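Long-range contact in putative uronate isomerase (Thermotoga maritima, PDB 4NAR), which is of unproven function but belongs to a family generally assigned lactate racemase activity, which it may share: residues A[176-188]-A[345-357]. Sequence-based numbering, arbitrary orientation.
Sequences VDTFHWAAVLMGI and FNKNVAAHVINVR. With SO4 (sulfate ion), chain B.
K347 lays its chain end over one face of the W181 indole where helix 176-186 packs nearly parallel on helix 347-357, at a crossing angle of 30°, and the pair illustrates how two helices distant in sequence can hold a bound sulfate at one edge while their flank is closed by a cation-pi contact. The lysine ammonium sits over the ring, NZ being 3.9 Å from the centre of the five-membered ring, and CD of the same chain adds a CH-pi contact. L185 CD2 lies against the opposite face, while the indole N-H turns elsewhere, to D125. Toward the middle A351 CB packs on V184 CB at 3.9 Å and lies near H180 O; with CG1 of V184 set between the backbone N and the carbonyl carbon (chi1 85°), its CG2 swings out to meet I354 CG2. At the other flank the H180 ring lies between F179 CE1 over one face and N348 OD1 over the other, the ring and amide planes only 24° apart. Both side chains donate to the sulfate, probably from the crystallisation liquor: H180 NE2 to O1 at 2.8 Å and N348 ND2 to O3 by the longer bond, 3.3 Å. T72 OG1 and W283 NE1 also bond to it. A leucine in place of H180 would probably leave sulfate O1 without this donor and N348 OD1 without the ring face it rests against. Three waters each join a main-chain atom to a side-chain atom across the segments: one accepts from K347 N and donates to D177 OD2, another links H180 O to N355 ND2, and a third accepts from I188 N and donates to N355 OD1 at 2.8 Å.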
ATOM      1  N   VAL A 176      -5.832  11.628   1.024  1.00 17.86           N
ATOM      2  CA  VAL A 176      -4.651  10.770   1.004  1.00 18.66           C
ATOM      3  C   VAL A 176      -3.396  11.528   1.499  1.00 23.02           C
ATOM      4  O   VAL A 176      -2.569  10.975   2.246  1.00 21.26           O
ATOM      5  CB  VAL A 176      -4.456  10.134  -0.398  1.00 19.28           C
ATOM      6  CG1 VAL A 176      -3.077   9.447  -0.519  1.00 12.46           C
ATOM      7  CG2 VAL A 176      -5.630   9.147  -0.706  1.00 10.93           C
ATOM      8  N   ASP A 177      -3.265  12.793   1.102  1.00 13.61           N
ATOM      9  CA  ASP A 177      -2.188  13.643   1.610  1.00 25.59           C
ATOM     10  C   ASP A 177      -2.260  13.710   3.136  1.00 33.26           C
ATOM     11  O   ASP A 177      -1.236  13.576   3.836  1.00 31.61           O
ATOM     12  CB  ASP A 177      -2.294  15.065   1.043  1.00 22.03           C
ATOM     13  CG  ASP A 177      -1.731  15.185  -0.383  1.00 40.86           C
ATOM     14  OD1 ASP A 177      -1.588  14.151  -1.094  1.00 46.20           O
ATOM     15  OD2 ASP A 177      -1.435  16.334  -0.795  1.00 48.58           O
ATOM     16  N   THR A 178      -3.485  13.906   3.628  1.00 24.54           N
ATOM     17  CA  THR A 178      -3.769  14.072   5.044  1.00 19.20           C
ATOM     18  C   THR A 178      -3.381  12.845   5.850  1.00 21.67           C
ATOM     19  O   THR A 178      -2.726  12.976   6.891  1.00 23.43           O
ATOM     20  CB  THR A 178      -5.266  14.366   5.284  1.00 23.25           C
ATOM     21  OG1 THR A 178      -5.606  15.625   4.694  1.00 28.91           O
ATOM     22  CG2 THR A 178      -5.593  14.397   6.784  1.00 18.31           C
ATOM     23  N   PHE A 179      -3.769  11.653   5.397  1.00 15.20           N
ATOM     24  CA  PHE A 179      -3.413  10.485   6.200  1.00 22.06           C
ATOM     25  C   PHE A 179      -1.917  10.175   6.131  1.00 17.69           C
ATOM     26  O   PHE A 179      -1.317   9.774   7.131  1.00 19.90           O
ATOM     27  CB  PHE A 179      -4.316   9.258   5.939  1.00 17.71           C
ATOM     28  CG  PHE A 179      -3.866   8.353   4.812  1.00 19.93           C
ATOM     29  CD1 PHE A 179      -2.746   7.529   4.940  1.00 14.92           C
ATOM     30  CD2 PHE A 179      -4.625   8.259   3.650  1.00 25.27           C
ATOM     31  CE1 PHE A 179      -2.358   6.677   3.914  1.00 17.67           C
ATOM     32  CE2 PHE A 179      -4.249   7.396   2.618  1.00 22.08           C
ATOM     33  CZ  PHE A 179      -3.112   6.604   2.751  1.00 21.77           C
ATOM     34  N   HIS A 180      -1.319  10.370   4.959  1.00 15.26           N
ATOM     35  CA  HIS A 180       0.120  10.156   4.821  1.00 15.74           C
ATOM     36  C   HIS A 180       0.911  11.082   5.753  1.00 16.85           C
ATOM     37  O   HIS A 180       1.874  10.653   6.397  1.00 18.77           O
ATOM     38  CB  HIS A 180       0.567  10.328   3.368  1.00 11.82           C
ATOM     39  CG  HIS A 180       0.375   9.103   2.530  1.00 23.95           C
ATOM     40  ND1 HIS A 180       1.082   7.936   2.742  1.00 22.84           N
ATOM     41  CD2 HIS A 180      -0.439   8.863   1.471  1.00 24.66           C
ATOM     42  CE1 HIS A 180       0.709   7.028   1.856  1.00 20.88           C
ATOM     43  NE2 HIS A 180      -0.213   7.567   1.072  1.00 25.85           N
ATOM     44  N   TRP A 181       0.490  12.342   5.845  1.00 14.85           N
ATOM     45  CA  TRP A 181       1.178  13.291   6.703  1.00 15.15           C
ATOM     46  C   TRP A 181       0.949  12.991   8.184  1.00 23.58           C
ATOM     47  O   TRP A 181       1.877  13.082   8.989  1.00 25.88           O
ATOM     48  CB  TRP A 181       0.748  14.723   6.376  1.00 27.13           C
ATOM     49  CG  TRP A 181       1.603  15.756   7.051  1.00 27.80           C
ATOM     50  CD1 TRP A 181       1.207  16.654   8.010  1.00 27.18           C
ATOM     51  CD2 TRP A 181       3.005  15.983   6.845  1.00 24.35           C
ATOM     52  NE1 TRP A 181       2.276  17.429   8.404  1.00 27.20           N
ATOM     53  CE2 TRP A 181       3.401  17.036   7.700  1.00 25.70           C
ATOM     54  CE3 TRP A 181       3.974  15.409   6.003  1.00 20.80           C
ATOM     55  CZ2 TRP A 181       4.711  17.525   7.755  1.00 20.01           C
ATOM     56  CZ3 TRP A 181       5.288  15.892   6.056  1.00 18.35           C
ATOM     57  CH2 TRP A 181       5.639  16.940   6.925  1.00 16.80           C
ATOM     58  N   ALA A 182      -0.295  12.660   8.539  1.00 30.74           N
ATOM     59  CA  ALA A 182      -0.633  12.242   9.898  1.00 24.44           C
ATOM     60  C   ALA A 182       0.265  11.075  10.308  1.00 27.38           C
ATOM     61  O   ALA A 182       0.825  11.062  11.412  1.00 28.91           O
ATOM     62  CB  ALA A 182      -2.112  11.829   9.983  1.00 15.42           C
ATOM     63  N   ALA A 183       0.414  10.113   9.399  1.00 16.91           N
ATOM     64  CA  ALA A 183       1.201   8.912   9.666  1.00 17.49           C
ATOM     65  C   ALA A 183       2.670   9.233   9.881  1.00 17.53           C
ATOM     66  O   ALA A 183       3.302   8.711  10.800  1.00 26.59           O
ATOM     67  CB  ALA A 183       1.039   7.897   8.519  1.00 20.96           C
ATOM     68  N   VAL A 184       3.226  10.075   9.021  1.00 22.59           N
ATOM     69  CA  VAL A 184       4.657  10.348   9.092  1.00 22.94           C
ATOM     70  C   VAL A 184       5.053  11.161  10.346  1.00 22.28           C
ATOM     71  O   VAL A 184       6.193  11.060  10.830  1.00 21.55           O
ATOM     72  CB  VAL A 184       5.205  10.986   7.790  1.00 24.43           C
ATOM     73  CG1 VAL A 184       5.005  12.514   7.807  1.00 19.32           C
ATOM     74  CG2 VAL A 184       6.696  10.599   7.588  1.00 13.90           C
ATOM     75  N   LEU A 185       4.115  11.938  10.882  1.00 22.70           N
ATOM     76  CA  LEU A 185       4.362  12.647  12.132  1.00 23.75           C
ATOM     77  C   LEU A 185       4.589  11.654  13.278  1.00 24.81           C
ATOM     78  O   LEU A 185       5.495  11.837  14.091  1.00 31.40           O
ATOM     79  CB  LEU A 185       3.210  13.600  12.451  1.00 27.63           C
ATOM     80  CG  LEU A 185       3.076  14.828  11.541  1.00 30.32           C
ATOM     81  CD1 LEU A 185       1.920  15.703  12.016  1.00 24.95           C
ATOM     82  CD2 LEU A 185       4.384  15.634  11.496  1.00 26.69           C
HETATM   83  N   MSE A 186       3.775  10.600  13.341  1.00 23.40           N
HETATM   84  CA  MSE A 186       4.060   9.495  14.253  1.00 25.00           C
HETATM   85  C   MSE A 186       5.343   8.773  13.808  1.00 27.82           C
HETATM   86  O   MSE A 186       6.236   8.501  14.620  1.00 23.40           O
HETATM   87  CB  MSE A 186       2.876   8.517  14.334  1.00 28.99           C
HETATM   88  CG  MSE A 186       3.172   7.265  15.157  1.00 35.21           C
HETATM   89 SE   MSE A 186       1.635   6.082  15.543  0.41 26.87          SE
HETATM   90  CE  MSE A 186       0.763   7.182  16.918  1.00 36.05           C
ATOM     91  N   GLY A 187       5.430   8.456  12.519  1.00 19.85           N
ATOM     92  CA  GLY A 187       6.652   7.897  11.981  1.00 21.63           C
ATOM     93  C   GLY A 187       6.664   6.381  11.944  1.00 22.68           C
ATOM     94  O   GLY A 187       6.144   5.720  12.843  1.00 25.26           O
ATOM     95  N   ILE A 188       7.269   5.843  10.886  1.00 23.14           N
ATOM     96  CA  ILE A 188       7.355   4.400  10.665  1.00 23.21           C
ATOM     97  C   ILE A 188       7.755   3.569  11.893  1.00 29.31           C
ATOM     98  O   ILE A 188       7.024   2.617  12.237  1.00 27.28           O
ATOM     99  CB  ILE A 188       8.270   4.067   9.455  1.00 26.87           C
ATOM    100  CG1 ILE A 188       7.602   4.538   8.157  1.00 26.76           C
ATOM    101  CG2 ILE A 188       8.623   2.574   9.420  1.00 18.94           C
ATOM    102  CD1 ILE A 188       8.486   4.423   6.954  1.00 20.19           C
ATOM    103  N   PHE A 345       3.948  22.658  -1.081  1.00 27.04           N
ATOM    104  CA  PHE A 345       4.553  21.402  -1.530  1.00 23.97           C
ATOM    105  C   PHE A 345       3.700  20.211  -1.107  1.00 27.31           C
ATOM    106  O   PHE A 345       3.160  20.185   0.012  1.00 29.44           O
ATOM    107  CB  PHE A 345       5.974  21.256  -0.985  1.00 23.04           C
ATOM    108  CG  PHE A 345       6.756  20.135  -1.612  1.00 23.93           C
ATOM    109  CD1 PHE A 345       6.845  18.892  -0.984  1.00 19.21           C
ATOM    110  CD2 PHE A 345       7.411  20.322  -2.831  1.00 20.52           C
ATOM    111  CE1 PHE A 345       7.579  17.853  -1.563  1.00 19.02           C
ATOM    112  CE2 PHE A 345       8.150  19.287  -3.417  1.00 20.58           C
ATOM    113  CZ  PHE A 345       8.227  18.052  -2.787  1.00 20.01           C
ATOM    114  N   ASN A 346       3.575  19.241  -2.011  1.00 18.91           N
ATOM    115  CA  ASN A 346       2.707  18.089  -1.799  1.00 21.91           C
ATOM    116  C   ASN A 346       3.131  17.205  -0.611  1.00 28.93           C
ATOM    117  O   ASN A 346       4.241  16.665  -0.591  1.00 26.84           O
ATOM    118  CB  ASN A 346       2.635  17.239  -3.068  1.00 19.62           C
ATOM    119  CG  ASN A 346       1.725  16.038  -2.902  1.00 24.40           C
ATOM    120  OD1 ASN A 346       2.150  14.978  -2.413  1.00 23.66           O
ATOM    121  ND2 ASN A 346       0.456  16.201  -3.289  1.00 21.20           N
ATOM    122  N   LYS A 347       2.226  17.020   0.348  1.00 26.21           N
ATOM    123  CA  LYS A 347       2.557  16.321   1.585  1.00 26.55           C
ATOM    124  C   LYS A 347       2.726  14.802   1.467  1.00 26.93           C
ATOM    125  O   LYS A 347       3.368  14.177   2.330  1.00 27.69           O
ATOM    126  CB  LYS A 347       1.548  16.686   2.677  1.00 27.37           C
ATOM    127  CG  LYS A 347       1.803  18.076   3.250  1.00 23.84           C
ATOM    128  CD  LYS A 347       0.714  18.507   4.209  1.00 34.81           C
ATOM    129  CE  LYS A 347       0.924  19.955   4.644  1.00 33.99           C
ATOM    130  NZ  LYS A 347       1.743  20.010   5.875  1.00 44.68           N
ATOM    131  N   ASN A 348       2.164  14.217   0.408  1.00 27.93           N
ATOM    132  CA  ASN A 348       2.319  12.789   0.139  1.00 22.96           C
ATOM    133  C   ASN A 348       3.783  12.517  -0.244  1.00 19.13           C
ATOM    134  O   ASN A 348       4.457  11.681   0.377  1.00 22.01           O
ATOM    135  CB  ASN A 348       1.342  12.337  -0.968  1.00 25.08           C
ATOM    136  CG  ASN A 348       1.171  10.807  -1.045  1.00 26.65           C
ATOM    137  OD1 ASN A 348       1.950  10.026  -0.464  1.00 25.64           O
ATOM    138  ND2 ASN A 348       0.147  10.378  -1.780  1.00 26.46           N
ATOM    139  N   VAL A 349       4.271  13.240  -1.250  1.00 18.08           N
ATOM    140  CA  VAL A 349       5.699  13.254  -1.579  1.00 22.84           C
ATOM    141  C   VAL A 349       6.576  13.587  -0.355  1.00 24.79           C
ATOM    142  O   VAL A 349       7.605  12.932  -0.115  1.00 19.32           O
ATOM    143  CB  VAL A 349       6.002  14.272  -2.701  1.00 21.39           C
ATOM    144  CG1 VAL A 349       7.518  14.403  -2.930  1.00 17.86           C
ATOM    145  CG2 VAL A 349       5.276  13.882  -3.986  1.00 13.46           C
ATOM    146  N   ALA A 350       6.170  14.599   0.413  1.00 18.54           N
ATOM    147  CA  ALA A 350       6.917  14.966   1.612  1.00 27.37           C
ATOM    148  C   ALA A 350       7.011  13.775   2.565  1.00 27.28           C
ATOM    149  O   ALA A 350       8.095  13.447   3.074  1.00 23.36           O
ATOM    150  CB  ALA A 350       6.273  16.174   2.317  1.00 27.65           C
ATOM    151  N   ALA A 351       5.876  13.121   2.805  1.00 21.03           N
ATOM    152  CA  ALA A 351       5.863  11.969   3.709  1.00 21.40           C
ATOM    153  C   ALA A 351       6.735  10.826   3.155  1.00 19.45           C
ATOM    154  O   ALA A 351       7.487  10.179   3.901  1.00 17.59           O
ATOM    155  CB  ALA A 351       4.412  11.498   3.971  1.00 12.81           C
ATOM    156  N   HIS A 352       6.638  10.595   1.846  1.00 15.83           N
ATOM    157  CA  HIS A 352       7.372   9.512   1.183  1.00 22.49           C
ATOM    158  C   HIS A 352       8.885   9.616   1.407  1.00 19.96           C
ATOM    159  O   HIS A 352       9.559   8.655   1.803  1.00 18.10           O
ATOM    160  CB  HIS A 352       7.097   9.554  -0.317  1.00 21.99           C
ATOM    161  CG  HIS A 352       8.141   8.855  -1.144  1.00 23.36           C
ATOM    162  ND1 HIS A 352       8.252   7.486  -1.204  1.00 23.32           N
ATOM    163  CD2 HIS A 352       9.102   9.355  -1.962  1.00 20.04           C
ATOM    164  CE1 HIS A 352       9.248   7.161  -2.025  1.00 12.42           C
ATOM    165  NE2 HIS A 352       9.778   8.274  -2.488  1.00 25.11           N
ATOM    166  N   VAL A 353       9.395  10.808   1.130  1.00 19.62           N
ATOM    167  CA  VAL A 353      10.804  11.137   1.276  1.00 25.45           C
ATOM    168  C   VAL A 353      11.329  10.871   2.714  1.00 20.77           C
ATOM    169  O   VAL A 353      12.356  10.229   2.899  1.00 21.77           O
ATOM    170  CB  VAL A 353      11.015  12.596   0.768  1.00 28.08           C
ATOM    171  CG1 VAL A 353      11.907  13.394   1.686  1.00 34.77           C
ATOM    172  CG2 VAL A 353      11.487  12.582  -0.692  1.00 16.73           C
ATOM    173  N   ILE A 354      10.610  11.330   3.729  1.00 20.04           N
ATOM    174  CA  ILE A 354      10.981  11.041   5.109  1.00 20.03           C
ATOM    175  C   ILE A 354      10.923   9.539   5.362  1.00 22.60           C
ATOM    176  O   ILE A 354      11.828   8.962   5.982  1.00 22.78           O
ATOM    177  CB  ILE A 354      10.020  11.712   6.097  1.00 19.88           C
ATOM    178  CG1 ILE A 354       9.998  13.234   5.887  1.00 17.82           C
ATOM    179  CG2 ILE A 354      10.397  11.346   7.547  1.00 17.89           C
ATOM    180  CD1 ILE A 354       8.861  13.961   6.640  1.00 15.28           C
ATOM    181  N   ASN A 355       9.844   8.918   4.894  1.00 18.26           N
ATOM    182  CA  ASN A 355       9.658   7.483   5.038  1.00 19.08           C
ATOM    183  C   ASN A 355      10.860   6.672   4.530  1.00 21.64           C
ATOM    184  O   ASN A 355      11.365   5.769   5.221  1.00 17.06           O
ATOM    185  CB  ASN A 355       8.368   7.062   4.335  1.00 21.44           C
ATOM    186  CG  ASN A 355       7.124   7.345   5.178  1.00 23.31           C
ATOM    187  OD1 ASN A 355       7.200   7.407   6.421  1.00 25.67           O
ATOM    188  ND2 ASN A 355       5.971   7.499   4.510  1.00 14.64           N
ATOM    189  N   VAL A 356      11.318   7.005   3.325  1.00 22.14           N
ATOM    190  CA  VAL A 356      12.485   6.348   2.760  1.00 19.64           C
ATOM    191  C   VAL A 356      13.779   6.669   3.532  1.00 24.66           C
ATOM    192  O   VAL A 356      14.532   5.746   3.904  1.00 22.37           O
ATOM    193  CB  VAL A 356      12.688   6.705   1.280  1.00 25.35           C
ATOM    194  CG1 VAL A 356      14.026   6.130   0.776  1.00 20.12           C
ATOM    195  CG2 VAL A 356      11.512   6.204   0.426  1.00 23.94           C
ATOM    196  N   ARG A 357      14.028   7.955   3.790  1.00 16.74           N
ATOM    197  CA  ARG A 357      15.323   8.369   4.339  1.00 24.52           C
ATOM    198  C   ARG A 357      15.548   7.894   5.780  1.00 23.62           C
ATOM    199  O   ARG A 357      16.682   7.573   6.174  1.00 24.40           O
ATOM    200  CB  ARG A 357      15.545   9.884   4.228  1.00 15.68           C
ATOM    201  CG  ARG A 357      17.007  10.257   4.409  1.00 16.43           C
ATOM    202  CD  ARG A 357      17.858   9.642   3.282  1.00 16.44           C
ATOM    203  NE  ARG A 357      19.312   9.711   3.498  1.00 23.55           N
ATOM    204  CZ  ARG A 357      20.001   8.881   4.291  1.00 29.32           C
ATOM    205  NH1 ARG A 357      19.380   7.917   4.983  1.00 26.56           N
ATOM    206  NH2 ARG A 357      21.322   9.015   4.404  1.00 22.10           N
TER
HETATM  207  S   SO4 B 501      -0.261   5.958  -2.442  1.00 31.62           S
HETATM  208  O1  SO4 B 501      -1.002   6.047  -1.172  1.00 33.24           O
HETATM  209  O2  SO4 B 501      -1.104   5.289  -3.446  1.00 33.74           O
HETATM  210  O3  SO4 B 501       0.105   7.311  -2.884  1.00 28.25           O
HETATM  211  O4  SO4 B 501       0.974   5.171  -2.235  1.00 36.75           O
HETATM  212  O   HOH W   1      -0.287  18.337   0.290  1.00 34.14           O
HETATM  213  O   HOH W   2       3.191   8.182   5.689  1.00 20.37           O
HETATM  214  O   HOH W   3       8.375   7.870   8.867  1.00 23.57           O